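Local coordinates for catalase-3 (Neurospora crassa, PDB 4AJ9) that breaks down hydrogen peroxide into water and oxygen at a haem iron, protecting the cell from peroxide damage, at the interface of chains A and B. Numbering follows the deposited sequence. Chains: chain A/B, Catalase-3.

Contact 1: the interface of chains A and B. Residues chain A 147, 149-150, 153, 183; chain B 28-30, 33, 50.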
loop_
_atom_site.group_PDB
_atom_site.type_symbol
_atom_site.label_atom_id
_atom_site.label_comp_id
_atom_site.label_asym_id
_atom_site.label_seq_id
_atom_site.Cartn_x
_atom_site.Cartn_y
_atom_site.Cartn_z
ATOM N N ASP A 147 -13.630 -27.777 -3.564
ATOM C CA ASP A 147 -14.202 -26.491 -3.970
ATOM C C ASP A 147 -13.367 -25.379 -3.345
ATOM O O ASP A 147 -13.138 -25.387 -2.140
ATOM C CB ASP A 147 -15.667 -26.401 -3.507
ATOM C CG ASP A 147 -16.379 -25.143 -4.001
ATOM O OD1 ASP A 147 -15.748 -24.064 -4.033
ATOM O OD2 ASP A 147 -17.580 -25.240 -4.356
ATOM N N ILE A 149 -13.767 -22.528 -2.417
ATOM C CA ILE A 149 -14.335 -21.660 -1.393
ATOM C C ILE A 149 -13.873 -22.111 0.008
ATOM O O ILE A 149 -13.842 -21.324 0.960
ATOM C CB ILE A 149 -15.882 -21.539 -1.530
ATOM C CG1 ILE A 149 -16.402 -20.339 -0.730
ATOM C CG2 ILE A 149 -16.595 -22.853 -1.139
ATOM C CD1 ILE A 149 -17.851 -19.897 -1.079
ATOM N N ARG A 150 -13.467 -23.373 0.094
ATOM C CA ARG A 150 -13.046 -23.999 1.341
ATOM C C ARG A 150 -11.555 -23.818 1.638
ATOM O O ARG A 150 -11.050 -24.311 2.646
ATOM C CB ARG A 150 -13.362 -25.492 1.276
ATOM C CG ARG A 150 -14.845 -25.758 1.146
ATOM C CD ARG A 150 -15.180 -27.217 0.957
ATOM N NE ARG A 150 -16.570 -27.339 0.549
ATOM C CZ ARG A 150 -17.237 -28.481 0.445
ATOM N NH1 ARG A 150 -16.640 -29.642 0.721
ATOM N NH2 ARG A 150 -18.509 -28.451 0.063
ATOM N N ASP A 153 -10.494 -22.343 4.951
ATOM C CA ASP A 153 -10.760 -23.244 6.061
ATOM C C ASP A 153 -9.637 -24.245 6.206
ATOM O O ASP A 153 -9.081 -24.424 7.291
ATOM C CB ASP A 153 -12.082 -23.958 5.858
ATOM C CG ASP A 153 -13.219 -22.983 5.707
ATOM O OD1 ASP A 153 -13.485 -22.250 6.693
ATOM O OD2 ASP A 153 -13.797 -22.913 4.603
ATOM N N GLN A 183 -13.741 -32.962 7.305
ATOM C CA GLN A 183 -13.856 -32.749 5.865
ATOM C C GLN A 183 -13.107 -33.898 5.191
ATOM O O GLN A 183 -11.980 -33.727 4.741
ATOM C CB GLN A 183 -13.209 -31.405 5.491
ATOM C CG GLN A 183 -13.458 -30.926 4.059
ATOM C CD GLN A 183 -14.911 -30.629 3.815
ATOM O OE1 GLN A 183 -15.716 -31.546 3.616
ATOM N NE2 GLN A 183 -15.274 -29.345 3.859
ATOM N N GLU B 28 -21.016 -20.591 3.046
ATOM C CA GLU B 28 -19.815 -20.305 2.266
ATOM C C GLU B 28 -18.935 -21.532 2.135
ATOM O O GLU B 28 -17.703 -21.459 2.211
ATOM C CB GLU B 28 -19.055 -19.102 2.844
ATOM C CG GLU B 28 -19.026 -19.040 4.370
ATOM C CD GLU B 28 -18.194 -20.136 4.970
ATOM O OE1 GLU B 28 -18.721 -21.247 5.178
ATOM O OE2 GLU B 28 -17.007 -19.883 5.232
ATOM N N GLN B 29 -19.597 -22.667 1.934
ATOM C CA GLN B 29 -18.913 -23.933 1.717
ATOM C C GLN B 29 -19.067 -24.448 0.276
ATOM O O GLN B 29 -18.467 -25.455 -0.089
ATOM C CB GLN B 29 -19.407 -24.967 2.732
ATOM C CG GLN B 29 -18.926 -24.671 4.143
ATOM C CD GLN B 29 -17.413 -24.710 4.225
ATOM O OE1 GLN B 29 -16.779 -25.675 3.788
ATOM N NE2 GLN B 29 -16.825 -23.649 4.753
ATOM N N PHE B 30 -19.843 -23.744 -0.546
ATOM C CA PHE B 30 -20.011 -24.132 -1.945
ATOM C C PHE B 30 -19.972 -22.909 -2.856
ATOM O O PHE B 30 -20.724 -21.962 -2.645
ATOM C CB PHE B 30 -21.356 -24.841 -2.183
ATOM C CG PHE B 30 -21.542 -26.115 -1.399
ATOM C CD1 PHE B 30 -22.069 -26.080 -0.123
ATOM C CD2 PHE B 30 -21.228 -27.354 -1.964
ATOM C CE1 PHE B 30 -22.259 -27.255 0.591
ATOM C CE2 PHE B 30 -21.410 -28.523 -1.256
ATOM C CZ PHE B 30 -21.927 -28.481 0.020
ATOM N N LYS B 33 -22.428 -22.117 -9.011
ATOM C CA LYS B 33 -22.035 -22.723 -10.285
ATOM C C LYS B 33 -23.146 -22.652 -11.343
ATOM O O LYS B 33 -24.342 -22.645 -11.021
ATOM C CB LYS B 33 -21.590 -24.183 -10.067
ATOM C CG LYS B 33 -20.489 -24.334 -8.995
ATOM C CD LYS B 33 -20.101 -25.795 -8.796
ATOM C CE LYS B 33 -19.156 -25.992 -7.600
ATOM N NZ LYS B 33 -19.828 -25.705 -6.300
ATOM N N LYS B 50 -14.905 -13.753 0.648
ATOM C CA LYS B 50 -14.244 -14.660 1.574
ATOM C C LYS B 50 -12.798 -14.865 1.138
ATOM O O LYS B 50 -11.879 -14.724 1.934
ATOM C CB LYS B 50 -14.970 -16.009 1.662
ATOM C CG LYS B 50 -14.240 -17.010 2.568
ATOM C CD LYS B 50 -14.961 -18.358 2.593
ATOM C CE LYS B 50 -14.294 -19.330 3.570
ATOM N NZ LYS B 50 -15.010 -20.640 3.586
HETATM O O HOH W 1 -14.335 -26.672 4.294
HETATM O O HOH W 2 -15.559 -20.722 7.219
HETATM O O HOH W 3 -17.841 -28.070 3.879
#
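The guanidinium of A:Arg150 stands almost upright on the ring of B:Phe30, the two planes 84° apart, with its NH2 over the ring face, offset toward the rim, 3.5 Å from the centroid in a cation-pi contact. The edge of the same guanidinium meets the backbone of B:Gln29, while a water lies over one of its faces. NE and NH2 of A:Arg150 both point at the carbonyl O of B:Gln29, NE in the carbonyl plane at 2.7 Å and NH2 from above that plane. An arginine suits this place because one flat group can grip a carbonyl along its edge while offering a charged corner to an aromatic face; its side chain, extended from CG to NE, carries it there. The amide of B:Gln29 turns back toward A:Asp153, and its NE2 reaches A:Asp153 OD2 at 3.1 Å from above the carboxylate plane. From the opposite face, on the syn side, B:Lys50 brings NZ to A:Asp153 OD2 at 2.8 Å as a salt bridge. Fully stretched, with CG anti to the backbone N (chi1 176°), this lysine also hydrogen-bonds A:Ile149 O and B:Glu28 O and makes a salt bridge with B:Glu28 OE2; its positive charge would probably ease the repulsion between the carboxylates of A:Asp153 and B:Glu28. The branches of A:Ile149 pack on the B:Glu28–B:Gln29 backbone. Farther along, B:Lys33 NZ meets A:Asp147 OD2 tip to tip at 3.0 Å, while A:Asp147 OD1 accepts from A:Ile149 N.

Contact 2: the interface of chains A and B. Residues chain A 61-62, 109, 165, 168; chain B 58, 67, 110-111.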
loop_
_atom_site.group_PDB
_atom_site.type_symbol
_atom_site.label_atom_id
_atom_site.label_comp_id
_atom_site.label_asym_id
_atom_site.label_seq_id
_atom_site.Cartn_x
_atom_site.Cartn_y
_atom_site.Cartn_z
ATOM N N GLU A 61 5.019 -12.083 2.767
ATOM C CA GLU A 61 5.298 -13.419 2.248
ATOM C C GLU A 61 4.036 -13.941 1.564
ATOM O O GLU A 61 2.933 -13.439 1.808
ATOM C CB GLU A 61 5.735 -14.369 3.369
ATOM C CG GLU A 61 4.613 -14.843 4.317
ATOM C CD GLU A 61 5.149 -15.617 5.534
ATOM O OE1 GLU A 61 6.360 -15.512 5.841
ATOM O OE2 GLU A 61 4.353 -16.332 6.174
ATOM N N ARG A 62 4.191 -14.953 0.718
ATOM C CA ARG A 62 3.029 -15.618 0.124
ATOM C C ARG A 62 2.090 -16.158 1.199
ATOM O O ARG A 62 2.540 -16.643 2.240
ATOM C CB ARG A 62 3.499 -16.762 -0.774
ATOM C CG ARG A 62 4.320 -16.288 -1.961
ATOM C CD ARG A 62 5.214 -17.416 -2.495
ATOM N NE ARG A 62 5.803 -17.093 -3.796
ATOM C CZ ARG A 62 6.859 -16.302 -3.978
ATOM N NH1 ARG A 62 7.457 -15.731 -2.939
ATOM N NH2 ARG A 62 7.319 -16.079 -5.206
ATOM N N SER A 109 5.917 -20.393 7.342
ATOM C CA SER A 109 6.288 -19.036 6.951
ATOM C C SER A 109 7.684 -19.016 6.327
ATOM O O SER A 109 8.394 -20.028 6.329
ATOM C CB SER A 109 6.241 -18.101 8.159
ATOM O OG SER A 109 4.908 -17.718 8.456
ATOM N N GLU A 165 -0.024 -18.680 17.846
ATOM C CA GLU A 165 0.740 -18.934 16.628
ATOM C C GLU A 165 1.722 -20.088 16.798
ATOM O O GLU A 165 2.901 -19.972 16.460
ATOM C CB GLU A 165 1.424 -17.671 16.075
ATOM C CG GLU A 165 2.020 -17.913 14.674
ATOM C CD GLU A 165 2.630 -16.674 14.042
ATOM O OE1 GLU A 165 3.772 -16.316 14.390
ATOM O OE2 GLU A 165 1.964 -16.054 13.192
ATOM N N GLN A 168 4.591 -23.998 14.162
ATOM C CA GLN A 168 5.149 -23.629 12.859
ATOM C C GLN A 168 5.283 -24.824 11.916
ATOM O O GLN A 168 5.783 -25.887 12.313
ATOM C CB GLN A 168 6.538 -23.021 13.060
ATOM C CG GLN A 168 7.182 -22.522 11.771
ATOM C CD GLN A 168 6.415 -21.387 11.111
ATOM O OE1 GLN A 168 6.482 -21.220 9.889
ATOM N NE2 GLN A 168 5.698 -20.581 11.916
ATOM N N ARG B 58 -1.712 -11.486 4.843
ATOM C CA ARG B 58 -0.347 -11.255 5.285
ATOM C C ARG B 58 0.066 -9.806 5.235
ATOM O O ARG B 58 -0.365 -9.046 4.366
ATOM C CB ARG B 58 0.638 -12.073 4.449
ATOM C CG ARG B 58 0.358 -13.565 4.473
ATOM C CD ARG B 58 0.603 -14.221 5.837
ATOM N NE ARG B 58 0.163 -15.607 5.730
ATOM C CZ ARG B 58 -1.018 -16.064 6.134
ATOM N NH1 ARG B 58 -1.884 -15.265 6.762
ATOM N NH2 ARG B 58 -1.319 -17.344 5.931
ATOM N N ARG B 67 10.898 -12.795 14.128
ATOM C CA ARG B 67 10.453 -13.960 14.900
ATOM C C ARG B 67 10.361 -13.629 16.380
ATOM O O ARG B 67 11.373 -13.313 17.008
ATOM C CB ARG B 67 11.429 -15.127 14.719
ATOM C CG ARG B 67 11.136 -16.320 15.612
ATOM C CD ARG B 67 9.928 -17.094 15.133
ATOM N NE ARG B 67 9.681 -18.257 15.979
ATOM C CZ ARG B 67 8.662 -19.097 15.822
ATOM N NH1 ARG B 67 7.791 -18.910 14.834
ATOM N NH2 ARG B 67 8.517 -20.125 16.645
ATOM N N ARG B 110 9.974 -14.749 10.059
ATOM C CA ARG B 110 8.909 -15.036 11.033
ATOM C C ARG B 110 8.718 -16.496 11.454
ATOM O O ARG B 110 8.137 -16.764 12.509
ATOM C CB ARG B 110 7.566 -14.519 10.517
ATOM C CG ARG B 110 7.356 -13.033 10.659
ATOM C CD ARG B 110 5.969 -12.657 10.119
ATOM N NE ARG B 110 4.934 -13.590 10.565
ATOM C CZ ARG B 110 4.010 -14.121 9.768
ATOM N NH1 ARG B 110 3.988 -13.813 8.476
ATOM N NH2 ARG B 110 3.109 -14.963 10.259
ATOM N N GLY B 111 9.166 -17.433 10.626
ATOM C CA GLY B 111 8.906 -18.843 10.873
ATOM C C GLY B 111 10.137 -19.612 11.314
ATOM O O GLY B 111 10.110 -20.836 11.429
HETATM O O HOH W 4 2.101 -17.359 4.834
HETATM O O HOH W 5 5.240 -20.578 14.831
HETATM O O HOH W 6 4.610 -13.939 13.152
#
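B:Arg110 bends at chi3 (44°), turning its guanidinium across the ends of A:Glu61 and A:Glu165, two acids of the catalase-family domain of the neighbouring chain. A:Glu165 extends beyond CG, with CG anti to the backbone N (chi1 -170°), and sets OE2 at the edge of the guanidinium, 3.3 Å from B:Arg110 NH2 in a salt bridge whose hydrogen bond is weak. At the other terminal nitrogen, B:Arg110 NH1 stands 3.4 Å from A:Glu61 OE2, which lies off the guanidinium plane, on the face where A:Ser109 OG sits: a long salt bridge between side chains that cross at about a right angle. That hydroxyl, toward the rim, donates to the syn lone pair of A:Glu61 OE2; a small hydroxyl can thus steady the acid beside the arginine. Water 6 joins B:Arg110 NE to A:Glu165 OE1, and water 4 links B:Arg58 NE to A:Glu61 OE2 and A:Arg62 O. The amide of A:Gln168 packs on B:Gly111, A:Gln168 CD lying 3.6 Å from B:Gly111 CA, where the absence of a side chain permits close approach. A:Gln168 OE1 accepts from A:Ser109 N at 2.7 Å, and NE2 shares water 5 with B:Arg67 NH1 and A:Glu165 O. An alanine here would probably leave A:Ser109 N without its acceptor, water 5 without one of its partners and a gap against B:Gly111. B:Arg67 NH1 also donates to B:Arg110 O in the plane of both groups.

Contact 1 and contact 2 belong to one two-fold symmetric interface between two copies of the protein, their centres about 24 Å apart, and they have no residue in common. Each recurs with the chains exchanged, so the pair is joined at widely spaced points. In contact 1 mostly the segment 147-153 meets mainly a loop, strand 33-34 and helix 45-55 of the partner; contact 2 joins loops on both sides. The centre of contact 2 lies about 10 Å from the active-site A:His65, against 18 Å for contact 1, though both are similarly far from A:Asn138; assembly may therefore help support the surroundings of A:His65.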